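Local coordinates for brain tumor protein (Drosophila melanogaster American nodavirus, PDB 6J9R), which acts as a translational repressor of the TRIM family and pairs with a second copy of itself through its coiled-coil domain, at the interface of chains A and B. Coordinates in Å, arbitrary orientation; residue numbers count along the deposited sequence, not the author numbering. Chains: chain A/B, Brain tumor protein.

Contact 1: the interface of chains A and B. Residues chain A 34, 37-38, 41; chain B 74, 77-78, 81.
B:Tyr74 reaches across the antiparallel pairing of the two long helices, residues 30-104 of each chain, and lies in a groove made by A:Val37, A:Lys38 and A:Tyr41, one of the layers that zip the coiled coil together. Its CG stands anti to the backbone N (chi1 166°), which sends the ring out toward chain A. At the start, the methylene B:Tyr74 CB rests on CD1 of the A:Tyr41 ring at 3.7 Å. CG and CD1 follow across the same tyrosine, B:Tyr74 CD1 coming 3.6 Å from A:Tyr41 CB. The two rings are stacked with centroids 4.4 Å apart, but their planes open by 28° and the overlap is toward the rims. Farther out, B:Tyr74 CE1 meets the methyl CG1 of A:Val37 at 3.9 Å. The opposite face of the B:Tyr74 ring is backed by CG2 of B:Val78 from its own chain, a methyl that also touches A:Val37 CG1 at 4.0 Å. The ring is thus clamped between a tyrosine and a valine, which should limit its rotation. At the tip, the phenol OH passes the aliphatic stem of A:Lys38, whose chain bends at its last torsion (chi4 -60°) to bring NZ round as donor to B:Tyr74 OH, 3.0 Å away.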
loop_
_atom_site.group_PDB
_atom_site.type_symbol
_atom_site.label_atom_id
_atom_site.label_comp_id
_atom_site.label_asym_id
_atom_site.label_seq_id
_atom_site.Cartn_x
_atom_site.Cartn_y
_atom_site.Cartn_z
ATOM N N LEU A 34 1.872 28.896 -21.230
ATOM C CA LEU A 34 1.073 28.769 -20.022
ATOM C C LEU A 34 0.084 27.610 -20.177
ATOM O O LEU A 34 -0.301 26.959 -19.201
ATOM C CB LEU A 34 0.347 30.091 -19.732
ATOM C CG LEU A 34 -0.646 30.242 -18.574
ATOM C CD1 LEU A 34 -0.175 29.546 -17.300
ATOM C CD2 LEU A 34 -0.860 31.720 -18.306
ATOM N N VAL A 37 1.898 24.121 -19.866
ATOM C CA VAL A 37 2.186 23.870 -18.468
ATOM C C VAL A 37 0.920 23.396 -17.761
ATOM O O VAL A 37 0.973 22.449 -16.992
ATOM C CB VAL A 37 2.751 25.119 -17.770
ATOM C CG1 VAL A 37 2.783 24.922 -16.244
ATOM C CG2 VAL A 37 4.152 25.442 -18.316
ATOM N N LYS A 38 -0.213 24.034 -18.029
ATOM C CA LYS A 38 -1.450 23.626 -17.391
ATOM C C LYS A 38 -1.796 22.196 -17.778
ATOM O O LYS A 38 -2.157 21.382 -16.918
ATOM C CB LYS A 38 -2.606 24.565 -17.749
ATOM C CG LYS A 38 -2.641 25.862 -16.943
ATOM C CD LYS A 38 -3.941 26.630 -17.200
ATOM C CE LYS A 38 -3.809 28.138 -16.932
ATOM N NZ LYS A 38 -3.429 28.474 -15.526
ATOM N N TYR A 41 0.369 19.629 -16.038
ATOM C CA TYR A 41 0.035 19.517 -14.617
ATOM C C TYR A 41 -1.257 18.749 -14.411
ATOM O O TYR A 41 -1.418 18.002 -13.442
ATOM C CB TYR A 41 -0.102 20.909 -13.976
ATOM C CG TYR A 41 -1.009 20.932 -12.744
ATOM C CD1 TYR A 41 -0.526 20.583 -11.493
ATOM C CD2 TYR A 41 -2.344 21.302 -12.843
ATOM C CE1 TYR A 41 -1.343 20.595 -10.387
ATOM C CE2 TYR A 41 -3.163 21.310 -11.742
ATOM C CZ TYR A 41 -2.655 20.958 -10.518
ATOM O OH TYR A 41 -3.465 20.968 -9.410
ATOM N N TYR B 74 3.849 23.369 -9.746
ATOM C CA TYR B 74 3.059 24.012 -10.783
ATOM C C TYR B 74 3.000 25.528 -10.634
ATOM O O TYR B 74 3.271 26.269 -11.581
ATOM C CB TYR B 74 1.646 23.455 -10.790
ATOM C CG TYR B 74 0.673 24.282 -11.591
ATOM C CD1 TYR B 74 0.663 24.232 -12.983
ATOM C CD2 TYR B 74 -0.255 25.102 -10.954
ATOM C CE1 TYR B 74 -0.249 24.986 -13.717
ATOM C CE2 TYR B 74 -1.164 25.853 -11.674
ATOM C CZ TYR B 74 -1.158 25.792 -13.049
ATOM O OH TYR B 74 -2.075 26.548 -13.745
ATOM N N LYS B 77 6.369 27.172 -11.318
ATOM C CA LYS B 77 6.675 27.216 -12.742
ATOM C C LYS B 77 5.882 28.333 -13.429
ATOM O O LYS B 77 6.446 29.151 -14.155
ATOM C CB LYS B 77 6.382 25.857 -13.382
ATOM C CG LYS B 77 6.769 25.732 -14.842
ATOM C CD LYS B 77 8.245 26.027 -15.062
ATOM N N VAL B 78 4.582 28.389 -13.158
ATOM C CA VAL B 78 3.735 29.432 -13.720
ATOM C C VAL B 78 4.247 30.823 -13.318
ATOM O O VAL B 78 4.333 31.721 -14.152
ATOM C CB VAL B 78 2.267 29.256 -13.276
ATOM C CG1 VAL B 78 1.437 30.487 -13.626
ATOM C CG2 VAL B 78 1.675 28.021 -13.933
ATOM N N ASN B 81 7.601 31.566 -15.040
ATOM C CA ASN B 81 7.427 31.972 -16.429
ATOM C C ASN B 81 6.801 33.362 -16.586
ATOM O O ASN B 81 7.158 34.106 -17.487
ATOM C CB ASN B 81 6.588 30.937 -17.161
ATOM C CG ASN B 81 7.339 29.638 -17.373
ATOM O OD1 ASN B 81 8.411 29.415 -16.786
ATOM N ND2 ASN B 81 6.772 28.762 -18.190
#

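Contact 2: the interface of chains A and B. Residues chain A 12, 15-16, 19; chain B 120, 124.
Helix 8-27 of chain A packs here against helix 110-128 of chain B, where the terminal helices flank the end of the TRIM coiled coil, and B:Arg120 is at the centre, held by A:Asp15. Its CG lies anti to the backbone N (chi1 -180°), and a bend at chi2 (-129°) carries the chain past A:Asp15. Carboxylate and guanidinium form a salt bridge through A:Asp15 OD2 and B:Arg120 NE, modelled too short for its length to be trusted. The two side chains run at about a right angle, and the carboxylate and guanidinium planes are turned 42° apart, so this is no flat, two-pronged pairing. A:Asp15 OD2 sits well out of the guanidinium plane and also lies 3.1 Å from B:Arg120 NH2, but the N-H there points in another direction and makes no hydrogen bond. The arginine methylenes are used as well: B:Arg120 CB rests on CG of A:Met16, a selenomethionine, at 3.8 Å, and B:Arg120 CG meets A:Leu12 CD2 at 4.0 Å. One turn along, A:Lys19 passes its CE over a face of the guanidinium, toward the rim, and sets the same carbon 4.0 Å from B:Glu124 CB. Those two side chains lie side by side, pointing the same way; the glutamate is modelled incompletely. The patch ties the N-terminal helix of one subunit to the C-terminal helix of the other and probably steadies the dimer at its ends.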
loop_
_atom_site.group_PDB
_atom_site.type_symbol
_atom_site.label_atom_id
_atom_site.label_comp_id
_atom_site.label_asym_id
_atom_site.label_seq_id
_atom_site.Cartn_x
_atom_site.Cartn_y
_atom_site.Cartn_z
ATOM N N LEU A 12 28.454 46.903 -30.364
ATOM C CA LEU A 12 27.655 46.829 -29.157
ATOM C C LEU A 12 26.148 46.864 -29.468
ATOM O O LEU A 12 25.384 46.010 -29.016
ATOM C CB LEU A 12 28.026 47.982 -28.232
ATOM C CG LEU A 12 27.724 47.958 -26.720
ATOM C CD1 LEU A 12 27.067 49.229 -26.302
ATOM C CD2 LEU A 12 26.944 46.746 -26.221
ATOM N N ASP A 15 24.949 43.876 -31.178
ATOM C CA ASP A 15 24.874 42.796 -30.213
ATOM C C ASP A 15 23.574 42.905 -29.390
ATOM O O ASP A 15 22.784 41.945 -29.315
ATOM C CB ASP A 15 26.101 42.800 -29.301
ATOM C CG ASP A 15 26.023 41.725 -28.231
ATOM O OD1 ASP A 15 25.585 40.604 -28.538
ATOM O OD2 ASP A 15 26.330 42.014 -27.058
HETATM N N MSE A 16 23.335 44.073 -28.794
HETATM C CA MSE A 16 22.109 44.278 -28.011
HETATM C C MSE A 16 20.852 44.022 -28.819
HETATM O O MSE A 16 19.929 43.351 -28.333
HETATM C CB MSE A 16 22.078 45.686 -27.430
HETATM C CG MSE A 16 23.307 45.974 -26.598
HETATM SE SE MSE A 16 23.402 47.809 -25.987
HETATM C CE MSE A 16 21.710 47.954 -25.026
ATOM N N LYS A 19 20.367 40.325 -29.331
ATOM C CA LYS A 19 19.882 39.612 -28.171
ATOM C C LYS A 19 18.424 39.946 -27.936
ATOM O O LYS A 19 17.640 39.076 -27.581
ATOM C CB LYS A 19 20.731 39.943 -26.946
ATOM C CG LYS A 19 22.027 39.161 -26.902
ATOM C CD LYS A 19 23.001 39.738 -25.892
ATOM C CE LYS A 19 24.278 38.903 -25.804
ATOM N NZ LYS A 19 24.907 38.831 -27.132
ATOM N N ARG B 120 23.071 45.241 -21.810
ATOM C CA ARG B 120 23.571 44.194 -22.676
ATOM C C ARG B 120 23.816 42.936 -21.846
ATOM O O ARG B 120 23.466 41.832 -22.268
ATOM C CB ARG B 120 24.857 44.630 -23.362
ATOM C CG ARG B 120 25.418 43.567 -24.289
ATOM C CD ARG B 120 26.860 43.302 -23.999
ATOM N NE ARG B 120 27.403 42.296 -24.897
ATOM C CZ ARG B 120 27.685 41.046 -24.541
ATOM N NH1 ARG B 120 27.481 40.641 -23.292
ATOM N NH2 ARG B 120 28.176 40.199 -25.438
ATOM N N GLU B 124 21.787 39.305 -21.911
ATOM C CA GLU B 124 22.494 38.042 -22.047
ATOM C C GLU B 124 21.983 37.058 -20.999
ATOM O O GLU B 124 21.754 35.885 -21.285
ATOM C CB GLU B 124 24.002 38.257 -21.912
ATOM C CG GLU B 124 24.860 37.040 -22.234
ATOM C CD GLU B 124 26.362 37.300 -22.016
#

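Contact 3: the interface of chains A and B. Residues chain A 20, 23-24, 27; chain B 84, 88, 92, 126.
A:Val24 and B:Ile92 meet at the apolar centre, the methyl CG2 of the valine lying 3.5 Å from CD1 of the isoleucine, with the two side chains at about a right angle. With A:Val24 CG1 anti to the backbone N (chi1 161°), CG2 is left beside that N and is the branch turned to chain B. B:Ile92 serves other neighbours too: B:Ile92 CD1 touches A:Ile23 CG2 at 3.9 Å, and its CG2 meets CG2 of A:Ile20, the two side chains passing at a slant. Helix 8-27 of chain A thus lays a row of branched residues on the long helix 30-104 of chain B, a hydrophobic seam of the coiled-coil dimer.

Moving outward, A:Ile23 splits its branches. A:Ile23 CG2 packs on B:Ser88, 3.6 Å from the hydroxyl OG, while CD1 meets CB of B:Gln126 in helix 110-128. Near the end of helix 8-27, A:Ala27 abuts the indole of B:Trp84 at its edge, with its CA 3.8 Å from CZ3 and its methyl in the ring plane.

The polar rim is built within chain B and fixes these groups. B:Ser88 OG donates to the carbonyl O of B:Trp84 from above the carbonyl plane and accepts from B:Gln126 NE2 at 3.1 Å, close to the amide plane. Both OG and NE2 lie over one face of the indole, toward its rim. In that ring's own plane, B:Trp84 NE1 donates to the backbone O of B:Gln126 at 2.9 Å.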
loop_
_atom_site.group_PDB
_atom_site.type_symbol
_atom_site.label_atom_id
_atom_site.label_comp_id
_atom_site.label_asym_id
_atom_site.label_seq_id
_atom_site.Cartn_x
_atom_site.Cartn_y
_atom_site.Cartn_z
ATOM N N ILE A 20 18.049 41.195 -28.178
ATOM C CA ILE A 20 16.649 41.592 -28.049
ATOM C C ILE A 20 15.769 40.762 -28.985
ATOM O O ILE A 20 14.763 40.195 -28.559
ATOM C CB ILE A 20 16.477 43.079 -28.342
ATOM C CG1 ILE A 20 16.939 43.883 -27.116
ATOM C CG2 ILE A 20 15.031 43.381 -28.656
ATOM C CD1 ILE A 20 17.058 45.368 -27.333
ATOM N N ILE A 23 15.450 37.138 -27.649
ATOM C CA ILE A 23 14.509 37.097 -26.529
ATOM C C ILE A 23 13.066 37.170 -27.017
ATOM O O ILE A 23 12.213 36.423 -26.561
ATOM C CB ILE A 23 14.791 38.229 -25.545
ATOM C CG1 ILE A 23 16.025 37.894 -24.714
ATOM C CG2 ILE A 23 13.578 38.494 -24.639
ATOM C CD1 ILE A 23 16.649 39.099 -24.064
ATOM N N VAL A 24 12.809 38.084 -27.946
ATOM C CA VAL A 24 11.494 38.255 -28.534
ATOM C C VAL A 24 11.040 36.935 -29.140
ATOM O O VAL A 24 9.918 36.479 -28.903
ATOM C CB VAL A 24 11.503 39.356 -29.598
ATOM C CG1 VAL A 24 10.289 39.226 -30.511
ATOM C CG2 VAL A 24 11.585 40.744 -28.926
ATOM N N ALA A 27 10.585 34.113 -26.473
ATOM C CA ALA A 27 9.489 34.365 -25.559
ATOM C C ALA A 27 8.317 33.553 -26.050
ATOM O O ALA A 27 7.458 33.143 -25.258
ATOM C CB ALA A 27 9.133 35.862 -25.470
ATOM N N TRP B 84 9.556 35.795 -15.895
ATOM C CA TRP B 84 10.522 35.892 -16.985
ATOM C C TRP B 84 9.968 36.714 -18.150
ATOM O O TRP B 84 10.661 37.595 -18.676
ATOM C CB TRP B 84 10.931 34.504 -17.473
ATOM C CG TRP B 84 12.045 34.545 -18.496
ATOM C CD1 TRP B 84 13.391 34.433 -18.255
ATOM C CD2 TRP B 84 11.905 34.718 -19.922
ATOM N NE1 TRP B 84 14.092 34.526 -19.441
ATOM C CE2 TRP B 84 13.209 34.706 -20.477
ATOM C CE3 TRP B 84 10.808 34.893 -20.780
ATOM C CZ2 TRP B 84 13.447 34.862 -21.851
ATOM C CZ3 TRP B 84 11.044 35.037 -22.156
ATOM C CH2 TRP B 84 12.354 35.023 -22.674
ATOM N N SER B 88 11.320 40.273 -19.416
ATOM C CA SER B 88 11.692 40.371 -20.824
ATOM C C SER B 88 11.002 41.557 -21.530
ATOM O O SER B 88 11.653 42.295 -22.270
ATOM C CB SER B 88 11.368 39.068 -21.556
ATOM O OG SER B 88 12.330 38.064 -21.269
ATOM N N ILE B 92 13.307 44.447 -23.125
ATOM C CA ILE B 92 13.175 44.760 -24.540
ATOM C C ILE B 92 12.850 46.232 -24.701
ATOM O O ILE B 92 13.471 46.917 -25.488
ATOM C CB ILE B 92 12.078 43.923 -25.191
ATOM C CG1 ILE B 92 12.493 42.448 -25.265
ATOM C CG2 ILE B 92 11.723 44.467 -26.555
ATOM C CD1 ILE B 92 11.309 41.522 -25.477
ATOM N N GLN B 126 18.998 37.205 -19.426
ATOM C CA GLN B 126 17.605 36.875 -19.688
ATOM C C GLN B 126 17.503 35.820 -20.788
ATOM O O GLN B 126 16.690 34.900 -20.715
ATOM C CB GLN B 126 16.822 38.118 -20.084
ATOM C CG GLN B 126 15.312 37.964 -20.012
ATOM C CD GLN B 126 14.804 37.863 -18.597
ATOM O OE1 GLN B 126 15.569 37.974 -17.646
ATOM N NE2 GLN B 126 13.501 37.665 -18.443
#

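Contact 4: the interface of chains A and B. Residues chain A 12, 16; chain B 95, 99, 116, 119-120, 123.
A:Met16, a selenomethionine in the crystallised protein, plugs from helix 8-27 between B:Cys99 and B:Ala116, into the groove between helices 30-104 and 110-128 of chain B. Each part of its side chain has its own neighbour. A:Met16 CB lies 3.8 Å from the thiol SG of B:Cys99 on the long helix, and A:Met16 SE rests on the methyl CB of B:Ala116 at 3.8 Å. Beyond the selenium the chain folds back (chi3 57°), tucking the terminal methyl CE inward. There A:Met16 CE comes 3.6 Å from the backbone O of B:Ala116, 3.9 Å from B:Cys99 SG and 4.1 Å from B:Leu119 CB, so it is pinned between the two helices rather than lying along one of them. B:Leu123 adds a more distant apolar wall, its CD2 4.3 Å from A:Met16 CB. One turn back, A:Leu12 comes alongside the selenium, its CD1 lying 3.9 Å from the same CB of B:Ala116. That small methyl is therefore shared by two residues of chain A.

In the second shell, B:Cys99 carries SG beside its backbone N (chi1 -71°), facing back toward B:Gly95, whose carbonyl O it meets in a weak hydrogen bond at 3.5 Å. By inserting one long, flexible residue between two helices of its partner, the site joins three helices from both subunits into a small bundle and probably reinforces the dimer there.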
loop_
_atom_site.group_PDB
_atom_site.type_symbol
_atom_site.label_atom_id
_atom_site.label_comp_id
_atom_site.label_asym_id
_atom_site.label_seq_id
_atom_site.Cartn_x
_atom_site.Cartn_y
_atom_site.Cartn_z
ATOM N N LEU A 12 28.454 46.903 -30.364
ATOM C CA LEU A 12 27.655 46.829 -29.157
ATOM C C LEU A 12 26.148 46.864 -29.468
ATOM O O LEU A 12 25.384 46.010 -29.016
ATOM C CB LEU A 12 28.026 47.982 -28.232
ATOM C CG LEU A 12 27.724 47.958 -26.720
ATOM C CD1 LEU A 12 27.067 49.229 -26.302
ATOM C CD2 LEU A 12 26.944 46.746 -26.221
HETATM N N MSE A 16 23.335 44.073 -28.794
HETATM C CA MSE A 16 22.109 44.278 -28.011
HETATM C C MSE A 16 20.852 44.022 -28.819
HETATM O O MSE A 16 19.929 43.351 -28.333
HETATM C CB MSE A 16 22.078 45.686 -27.430
HETATM C CG MSE A 16 23.307 45.974 -26.598
HETATM SE SE MSE A 16 23.402 47.809 -25.987
HETATM C CE MSE A 16 21.710 47.954 -25.026
ATOM N N GLY B 95 15.921 48.135 -23.488
ATOM C CA GLY B 95 17.027 47.834 -24.381
ATOM C C GLY B 95 16.881 48.605 -25.664
ATOM O O GLY B 95 17.809 49.278 -26.088
ATOM N N CYS B 99 19.313 51.768 -27.153
ATOM C CA CYS B 99 19.977 51.710 -28.455
ATOM C C CYS B 99 19.634 52.952 -29.297
ATOM O O CYS B 99 20.514 53.566 -29.894
ATOM C CB CYS B 99 19.583 50.434 -29.209
ATOM S SG CYS B 99 20.299 48.888 -28.520
ATOM N N ALA B 116 24.080 51.101 -21.410
ATOM C CA ALA B 116 23.987 50.160 -22.528
ATOM C C ALA B 116 24.739 48.863 -22.197
ATOM O O ALA B 116 24.234 47.767 -22.427
ATOM C CB ALA B 116 24.522 50.779 -23.821
ATOM N N LEU B 119 22.672 46.871 -19.645
ATOM C CA LEU B 119 21.528 46.233 -20.272
ATOM C C LEU B 119 21.946 45.078 -21.129
ATOM O O LEU B 119 21.271 44.046 -21.157
ATOM C CB LEU B 119 20.744 47.213 -21.145
ATOM C CG LEU B 119 19.762 48.122 -20.437
ATOM C CD1 LEU B 119 19.163 49.107 -21.429
ATOM C CD2 LEU B 119 18.680 47.242 -19.811
ATOM N N ARG B 120 23.071 45.241 -21.810
ATOM C CA ARG B 120 23.571 44.194 -22.676
ATOM C C ARG B 120 23.816 42.936 -21.846
ATOM O O ARG B 120 23.466 41.832 -22.268
ATOM C CB ARG B 120 24.857 44.630 -23.362
ATOM C CG ARG B 120 25.418 43.567 -24.289
ATOM C CD ARG B 120 26.860 43.302 -23.999
ATOM N NE ARG B 120 27.403 42.296 -24.897
ATOM C CZ ARG B 120 27.685 41.046 -24.541
ATOM N NH1 ARG B 120 27.481 40.641 -23.292
ATOM N NH2 ARG B 120 28.176 40.199 -25.438
ATOM N N LEU B 123 20.416 41.479 -20.862
ATOM C CA LEU B 123 19.846 40.767 -21.985
ATOM C C LEU B 123 20.486 39.395 -22.152
ATOM O O LEU B 123 19.796 38.424 -22.444
ATOM C CB LEU B 123 20.006 41.557 -23.291
ATOM C CG LEU B 123 19.194 42.812 -23.652
ATOM C CD1 LEU B 123 18.179 43.200 -22.591
ATOM C CD2 LEU B 123 20.065 43.987 -24.049
#

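Measured between the centres of their C-alpha atoms, contacts 2 and 4 lie about 5 Å apart; they are two sides of one site and share A:Leu12, A:Met16 and B:Arg120, contact 2 being the charged flank and contact 4 the apolar one. By the same measure contact 3 sits about 11 Å from contact 2 and 12 Å from contact 4, farther along the same helix 8-27. Contact 1 lies about 18 Å from contact 3 and 29 Å from contacts 2 and 4, where the two long helices 30-104 pair directly. Two-fold symmetry repeats all four in the other half of the elongated dimer.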